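Local coordinates for envelope polyprotein (Puumala orthohantavirus, PDB 5FXU) that forms the Gn part of the hantaviral envelope glycoprotein, an antigenic component of the virion surface that probably assembles with its partner Gc in spikes, at residues G18-V29 with A120-I131. Numbering follows the deposited sequence.
Sequences GLVIGSVELPPV and ACQPTVFLIGPI
Val20, Gly22 and Val24 pair with Gly129, Leu127 and Val125 as hydrogen-bonded pairs of an antiparallel β-ladder in the Gn head, the two strands running at 168° to each other. Each pair closes a two-bond ring, Leu127 N reaching Gly22 O at 3.0 Å in a nearly straight bond. Between Glu25 and Val29 the register slips by one residue, and Val29 and Cys121 start a second short ladder. The side chain of Gln122 spans the break: extended beyond CG, it brings NE2 to within 3.1 Å of Leu26 O, which lies in the amide plane but receives the donor tilted 27° from its own carbonyl plane. The Glu25 carboxylate stacks on that amide, the planes 17° apart, with OE2 3.5 Å from Gln122 CB.

On the face that carries Glu25 and Thr124, Ser23 CB lies obliquely against the Phe126 ring, 3.6 Å from CD2, while Ser23 OG is hydrogen-bonded to Arg192 NH1 and the ring meets Phe194 edge-to-face. Farther along, Ile21 and Ile128 run side by side, with Ile21 CD1 3.9 Å from Ile128 CG1. The other face, bearing Val20, Val24, Val125 and Leu127, packs against strand 3-9, and strand 147-155 covers Val125 and Leu127. Strand 107-116 pairs with the outer edge of 120-130, and strand 237-243 with that of 19-25. At one end Pro28 touches glycan sugars, and Cys121 is disulfide-bonded to Cys116; at the other, a water donates to Gly18 O at 2.8 Å and accepts from Ile131 N at 2.9 Å.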
ATOM      1  N   GLY A  18      19.110  -0.802  -4.606  1.00 61.45           N
ATOM      2  CA  GLY A  18      17.905  -0.138  -5.088  1.00 53.37           C
ATOM      3  C   GLY A  18      16.950  -1.110  -5.750  1.00 47.20           C
ATOM      4  O   GLY A  18      17.344  -2.163  -6.234  1.00 47.51           O
ATOM      5  N   LEU A  19      15.681  -0.759  -5.756  1.00 41.25           N
ATOM      6  CA  LEU A  19      14.678  -1.536  -6.450  1.00 37.27           C
ATOM      7  C   LEU A  19      13.943  -0.628  -7.406  1.00 35.26           C
ATOM      8  O   LEU A  19      13.801   0.566  -7.125  1.00 36.38           O
ATOM      9  CB  LEU A  19      13.694  -2.120  -5.448  1.00 36.31           C
ATOM     10  CG  LEU A  19      14.232  -3.026  -4.346  1.00 35.82           C
ATOM     11  CD1 LEU A  19      13.126  -3.324  -3.369  1.00 35.05           C
ATOM     12  CD2 LEU A  19      14.739  -4.321  -4.928  1.00 36.58           C
ATOM     13  N   VAL A  20      13.452  -1.183  -8.513  1.00 32.37           N
ATOM     14  CA  VAL A  20      12.478  -0.486  -9.347  1.00 31.50           C
ATOM     15  C   VAL A  20      11.074  -0.830  -8.855  1.00 30.32           C
ATOM     16  O   VAL A  20      10.850  -1.890  -8.331  1.00 29.79           O
ATOM     17  CB  VAL A  20      12.585  -0.794 -10.872  1.00 32.12           C
ATOM     18  CG1 VAL A  20      13.800  -0.117 -11.467  1.00 33.00           C
ATOM     19  CG2 VAL A  20      12.610  -2.282 -11.183  1.00 31.86           C
ATOM     20  N   ILE A  21      10.140   0.087  -9.046  1.00 30.22           N
ATOM     21  CA  ILE A  21       8.738  -0.129  -8.723  1.00 29.83           C
ATOM     22  C   ILE A  21       7.866   0.497  -9.778  1.00 29.53           C
ATOM     23  O   ILE A  21       8.164   1.579 -10.270  1.00 30.78           O
ATOM     24  CB  ILE A  21       8.368   0.455  -7.346  1.00 30.16           C
ATOM     25  CG1 ILE A  21       6.879   0.199  -7.025  1.00 30.50           C
ATOM     26  CG2 ILE A  21       8.742   1.937  -7.236  1.00 30.10           C
ATOM     27  CD1 ILE A  21       6.536   0.438  -5.576  1.00 30.73           C
ATOM     28  N   GLY A  22       6.783  -0.179 -10.111  1.00 29.40           N
ATOM     29  CA  GLY A  22       5.717   0.410 -10.929  1.00 29.69           C
ATOM     30  C   GLY A  22       4.352  -0.098 -10.478  1.00 29.80           C
ATOM     31  O   GLY A  22       4.254  -1.054  -9.717  1.00 29.39           O
ATOM     32  N   SER A  23       3.285   0.534 -10.946  1.00 30.68           N
ATOM     33  CA  SER A  23       1.945   0.102 -10.546  1.00 31.09           C
ATOM     34  C   SER A  23       0.930   0.576 -11.523  1.00 32.07           C
ATOM     35  O   SER A  23       1.126   1.589 -12.145  1.00 33.43           O
ATOM     36  CB  SER A  23       1.589   0.553  -9.103  1.00 30.18           C
ATOM     37  OG  SER A  23       1.552   1.969  -8.953  1.00 30.15           O
ATOM     38  N   VAL A  24      -0.152  -0.166 -11.664  1.00 33.33           N
ATOM     39  CA  VAL A  24      -1.248   0.250 -12.528  1.00 35.40           C
ATOM     40  C   VAL A  24      -2.599  -0.164 -11.916  1.00 34.74           C
ATOM     41  O   VAL A  24      -2.704  -1.242 -11.378  1.00 32.99           O
ATOM     42  CB  VAL A  24      -1.082  -0.319 -13.954  1.00 36.50           C
ATOM     43  CG1 VAL A  24      -1.109  -1.843 -13.981  1.00 36.82           C
ATOM     44  CG2 VAL A  24      -2.159   0.242 -14.881  1.00 37.93           C
ATOM     45  N   GLU A  25      -3.596   0.712 -12.002  1.00 36.12           N
ATOM     46  CA  GLU A  25      -4.962   0.392 -11.610  1.00 37.49           C
ATOM     47  C   GLU A  25      -5.741  -0.105 -12.818  1.00 37.80           C
ATOM     48  O   GLU A  25      -5.832   0.580 -13.818  1.00 39.12           O
ATOM     49  CB  GLU A  25      -5.666   1.592 -11.000  1.00 39.72           C
ATOM     50  CG  GLU A  25      -7.023   1.187 -10.431  1.00 43.10           C
ATOM     51  CD  GLU A  25      -7.700   2.259  -9.625  1.00 44.74           C
ATOM     52  OE1 GLU A  25      -7.569   3.442  -9.968  1.00 49.20           O
ATOM     53  OE2 GLU A  25      -8.403   1.911  -8.667  1.00 47.43           O
ATOM     54  N   LEU A  26      -6.306  -1.299 -12.711  1.00 38.11           N
ATOM     55  CA  LEU A  26      -7.065  -1.927 -13.793  1.00 39.32           C
ATOM     56  C   LEU A  26      -8.549  -1.573 -13.760  1.00 39.70           C
ATOM     57  O   LEU A  26      -9.028  -0.987 -12.788  1.00 38.10           O
ATOM     58  CB  LEU A  26      -6.897  -3.445 -13.703  1.00 40.33           C
ATOM     59  CG  LEU A  26      -5.428  -3.902 -13.733  1.00 41.63           C
ATOM     60  CD1 LEU A  26      -5.329  -5.418 -13.612  1.00 42.28           C
ATOM     61  CD2 LEU A  26      -4.714  -3.424 -14.998  1.00 42.75           C
ATOM     62  N   PRO A  27      -9.287  -1.922 -14.826  1.00 40.84           N
ATOM     63  CA  PRO A  27     -10.729  -1.689 -14.828  1.00 41.66           C
ATOM     64  C   PRO A  27     -11.512  -2.545 -13.811  1.00 41.19           C
ATOM     65  O   PRO A  27     -10.990  -3.554 -13.308  1.00 39.09           O
ATOM     66  CB  PRO A  27     -11.154  -2.065 -16.255  1.00 43.54           C
ATOM     67  CG  PRO A  27      -9.921  -1.926 -17.070  1.00 43.22           C
ATOM     68  CD  PRO A  27      -8.790  -2.280 -16.162  1.00 42.27           C
ATOM     69  N   PRO A  28     -12.767  -2.147 -13.526  1.00 41.78           N
ATOM     70  CA  PRO A  28     -13.599  -2.850 -12.542  1.00 42.31           C
ATOM     71  C   PRO A  28     -13.937  -4.279 -12.934  1.00 43.09           C
ATOM     72  O   PRO A  28     -14.216  -4.517 -14.083  1.00 46.92           O
ATOM     73  CB  PRO A  28     -14.881  -2.010 -12.470  1.00 42.36           C
ATOM     74  CG  PRO A  28     -14.583  -0.730 -13.153  1.00 42.79           C
ATOM     75  CD  PRO A  28     -13.466  -0.984 -14.108  1.00 43.02           C
ATOM     76  N   VAL A  29     -13.891  -5.190 -11.972  1.00 42.91           N
ATOM     77  CA  VAL A  29     -14.323  -6.573 -12.115  1.00 44.33           C
ATOM     78  C   VAL A  29     -15.454  -6.737 -11.082  1.00 44.63           C
ATOM     79  O   VAL A  29     -15.398  -6.102 -10.022  1.00 42.51           O
ATOM     80  CB  VAL A  29     -13.225  -7.658 -11.842  1.00 44.65           C
ATOM     81  CG1 VAL A  29     -11.934  -7.413 -12.591  1.00 44.60           C
ATOM     82  CG2 VAL A  29     -12.914  -7.819 -10.366  1.00 44.71           C
ATOM     83  N   ALA A 120     -18.379  -3.915  -7.428  1.00 37.28           N
ATOM     84  CA  ALA A 120     -17.197  -4.073  -8.255  1.00 38.55           C
ATOM     85  C   ALA A 120     -15.895  -3.660  -7.572  1.00 38.53           C
ATOM     86  O   ALA A 120     -15.906  -2.811  -6.697  1.00 37.16           O
ATOM     87  CB  ALA A 120     -17.393  -3.276  -9.534  1.00 40.15           C
ATOM     88  N   CYS A 121     -14.786  -4.246  -8.031  1.00 39.64           N
ATOM     89  CA  CYS A 121     -13.430  -3.927  -7.563  1.00 40.67           C
ATOM     90  C   CYS A 121     -12.462  -3.582  -8.693  1.00 39.56           C
ATOM     91  O   CYS A 121     -12.410  -4.260  -9.699  1.00 37.39           O
ATOM     92  CB  CYS A 121     -12.825  -5.119  -6.811  1.00 42.68           C
ATOM     93  SG  CYS A 121     -13.660  -5.433  -5.239  1.00 47.37           S
ATOM     94  N   GLN A 122     -11.653  -2.548  -8.482  1.00 38.41           N
ATOM     95  CA  GLN A 122     -10.522  -2.241  -9.347  1.00 36.94           C
ATOM     96  C   GLN A 122      -9.248  -2.723  -8.661  1.00 34.97           C
ATOM     97  O   GLN A 122      -8.823  -2.135  -7.667  1.00 34.05           O
ATOM     98  CB  GLN A 122     -10.487  -0.744  -9.619  1.00 38.09           C
ATOM     99  CG  GLN A 122     -11.683  -0.271 -10.430  1.00 40.92           C
ATOM    100  CD  GLN A 122     -11.561   1.169 -10.886  1.00 42.99           C
ATOM    101  OE1 GLN A 122     -12.352   2.011 -10.502  1.00 45.98           O
ATOM    102  NE2 GLN A 122     -10.584   1.450 -11.744  1.00 44.63           N
ATOM    103  N   PRO A 123      -8.630  -3.798  -9.166  1.00 34.27           N
ATOM    104  CA  PRO A 123      -7.322  -4.151  -8.642  1.00 33.33           C
ATOM    105  C   PRO A 123      -6.238  -3.151  -9.076  1.00 33.29           C
ATOM    106  O   PRO A 123      -6.293  -2.632 -10.184  1.00 32.57           O
ATOM    107  CB  PRO A 123      -7.022  -5.522  -9.274  1.00 34.75           C
ATOM    108  CG  PRO A 123      -8.274  -5.961  -9.954  1.00 35.38           C
ATOM    109  CD  PRO A 123      -9.019  -4.690 -10.268  1.00 35.32           C
ATOM    110  N   THR A 124      -5.302  -2.858  -8.175  1.00 31.87           N
ATOM    111  CA  THR A 124      -4.152  -2.063  -8.490  1.00 31.83           C
ATOM    112  C   THR A 124      -3.006  -3.051  -8.352  1.00 31.43           C
ATOM    113  O   THR A 124      -2.789  -3.626  -7.288  1.00 30.65           O
ATOM    114  CB  THR A 124      -3.961  -0.856  -7.530  1.00 32.30           C
ATOM    115  OG1 THR A 124      -4.970   0.140  -7.766  1.00 32.96           O
ATOM    116  CG2 THR A 124      -2.626  -0.182  -7.763  1.00 32.04           C
ATOM    117  N   VAL A 125      -2.290  -3.264  -9.445  1.00 31.38           N
ATOM    118  CA  VAL A 125      -1.163  -4.204  -9.468  1.00 31.47           C
ATOM    119  C   VAL A 125       0.130  -3.455  -9.188  1.00 29.91           C
ATOM    120  O   VAL A 125       0.397  -2.454  -9.822  1.00 28.78           O
ATOM    121  CB  VAL A 125      -1.084  -4.917 -10.822  1.00 32.22           C
ATOM    122  CG1 VAL A 125       0.169  -5.763 -10.912  1.00 32.78           C
ATOM    123  CG2 VAL A 125      -2.315  -5.775 -11.012  1.00 33.50           C
ATOM    124  N   PHE A 126       0.908  -3.968  -8.250  1.00 29.32           N
ATOM    125  CA  PHE A 126       2.212  -3.416  -7.897  1.00 29.60           C
ATOM    126  C   PHE A 126       3.286  -4.409  -8.305  1.00 30.45           C
ATOM    127  O   PHE A 126       3.169  -5.604  -8.012  1.00 30.77           O
ATOM    128  CB  PHE A 126       2.304  -3.199  -6.391  1.00 28.40           C
ATOM    129  CG  PHE A 126       1.412  -2.100  -5.889  1.00 28.42           C
ATOM    130  CD1 PHE A 126       0.086  -2.372  -5.493  1.00 28.89           C
ATOM    131  CD2 PHE A 126       1.866  -0.791  -5.813  1.00 28.26           C
ATOM    132  CE1 PHE A 126      -0.758  -1.352  -5.040  1.00 27.96           C
ATOM    133  CE2 PHE A 126       1.019   0.233  -5.376  1.00 28.79           C
ATOM    134  CZ  PHE A 126      -0.299  -0.053  -4.991  1.00 27.89           C
ATOM    135  N   LEU A 127       4.346  -3.914  -8.948  1.00 30.80           N
ATOM    136  CA  LEU A 127       5.507  -4.739  -9.309  1.00 30.38           C
ATOM    137  C   LEU A 127       6.741  -4.086  -8.777  1.00 29.71           C
ATOM    138  O   LEU A 127       7.010  -2.925  -9.074  1.00 28.55           O
ATOM    139  CB  LEU A 127       5.580  -4.839 -10.809  1.00 31.44           C
ATOM    140  CG  LEU A 127       6.724  -5.642 -11.396  1.00 31.87           C
ATOM    141  CD1 LEU A 127       6.570  -7.107 -11.054  1.00 32.31           C
ATOM    142  CD2 LEU A 127       6.739  -5.464 -12.904  1.00 32.94           C
ATOM    143  N   ILE A 128       7.476  -4.828  -7.957  1.00 30.22           N
ATOM    144  CA  ILE A 128       8.711  -4.350  -7.320  1.00 29.80           C
ATOM    145  C   ILE A 128       9.792  -5.369  -7.585  1.00 30.32           C
ATOM    146  O   ILE A 128       9.570  -6.561  -7.440  1.00 30.53           O
ATOM    147  CB  ILE A 128       8.545  -4.277  -5.809  1.00 30.43           C
ATOM    148  CG1 ILE A 128       7.399  -3.325  -5.457  1.00 30.75           C
ATOM    149  CG2 ILE A 128       9.818  -3.785  -5.129  1.00 30.73           C
ATOM    150  CD1 ILE A 128       6.928  -3.458  -4.023  1.00 30.23           C
ATOM    151  N   GLY A 129      10.979  -4.915  -7.942  1.00 30.58           N
ATOM    152  CA  GLY A 129      12.051  -5.850  -8.173  1.00 31.34           C
ATOM    153  C   GLY A 129      13.422  -5.266  -8.384  1.00 31.46           C
ATOM    154  O   GLY A 129      13.616  -4.062  -8.345  1.00 31.02           O
ATOM    155  N   PRO A 130      14.402  -6.134  -8.606  1.00 33.17           N
ATOM    156  CA  PRO A 130      15.787  -5.623  -8.695  1.00 33.83           C
ATOM    157  C   PRO A 130      16.018  -4.803  -9.949  1.00 34.73           C
ATOM    158  O   PRO A 130      15.403  -5.044 -11.006  1.00 33.97           O
ATOM    159  CB  PRO A 130      16.650  -6.882  -8.670  1.00 34.29           C
ATOM    160  CG  PRO A 130      15.713  -8.028  -8.521  1.00 35.21           C
ATOM    161  CD  PRO A 130      14.322  -7.585  -8.837  1.00 33.85           C
ATOM    162  N   ILE A 131      16.908  -3.832  -9.828  1.00 36.78           N
ATOM    163  CA  ILE A 131      17.227  -2.956 -10.948  1.00 39.67           C
ATOM    164  C   ILE A 131      17.842  -3.737 -12.133  1.00 38.45           C
ATOM    165  O   ILE A 131      17.700  -3.297 -13.258  1.00 37.55           O
ATOM    166  CB  ILE A 131      18.080  -1.755 -10.480  1.00 42.81           C
ATOM    167  CG1 ILE A 131      17.238  -0.898  -9.519  1.00 45.32           C
ATOM    168  CG2 ILE A 131      18.505  -0.876 -11.653  1.00 44.11           C
ATOM    169  CD1 ILE A 131      17.983   0.160  -8.724  1.00 46.87           C
TER
HETATM  170  O   HOH W   1      18.846  -3.989  -7.647  1.00 46.51           O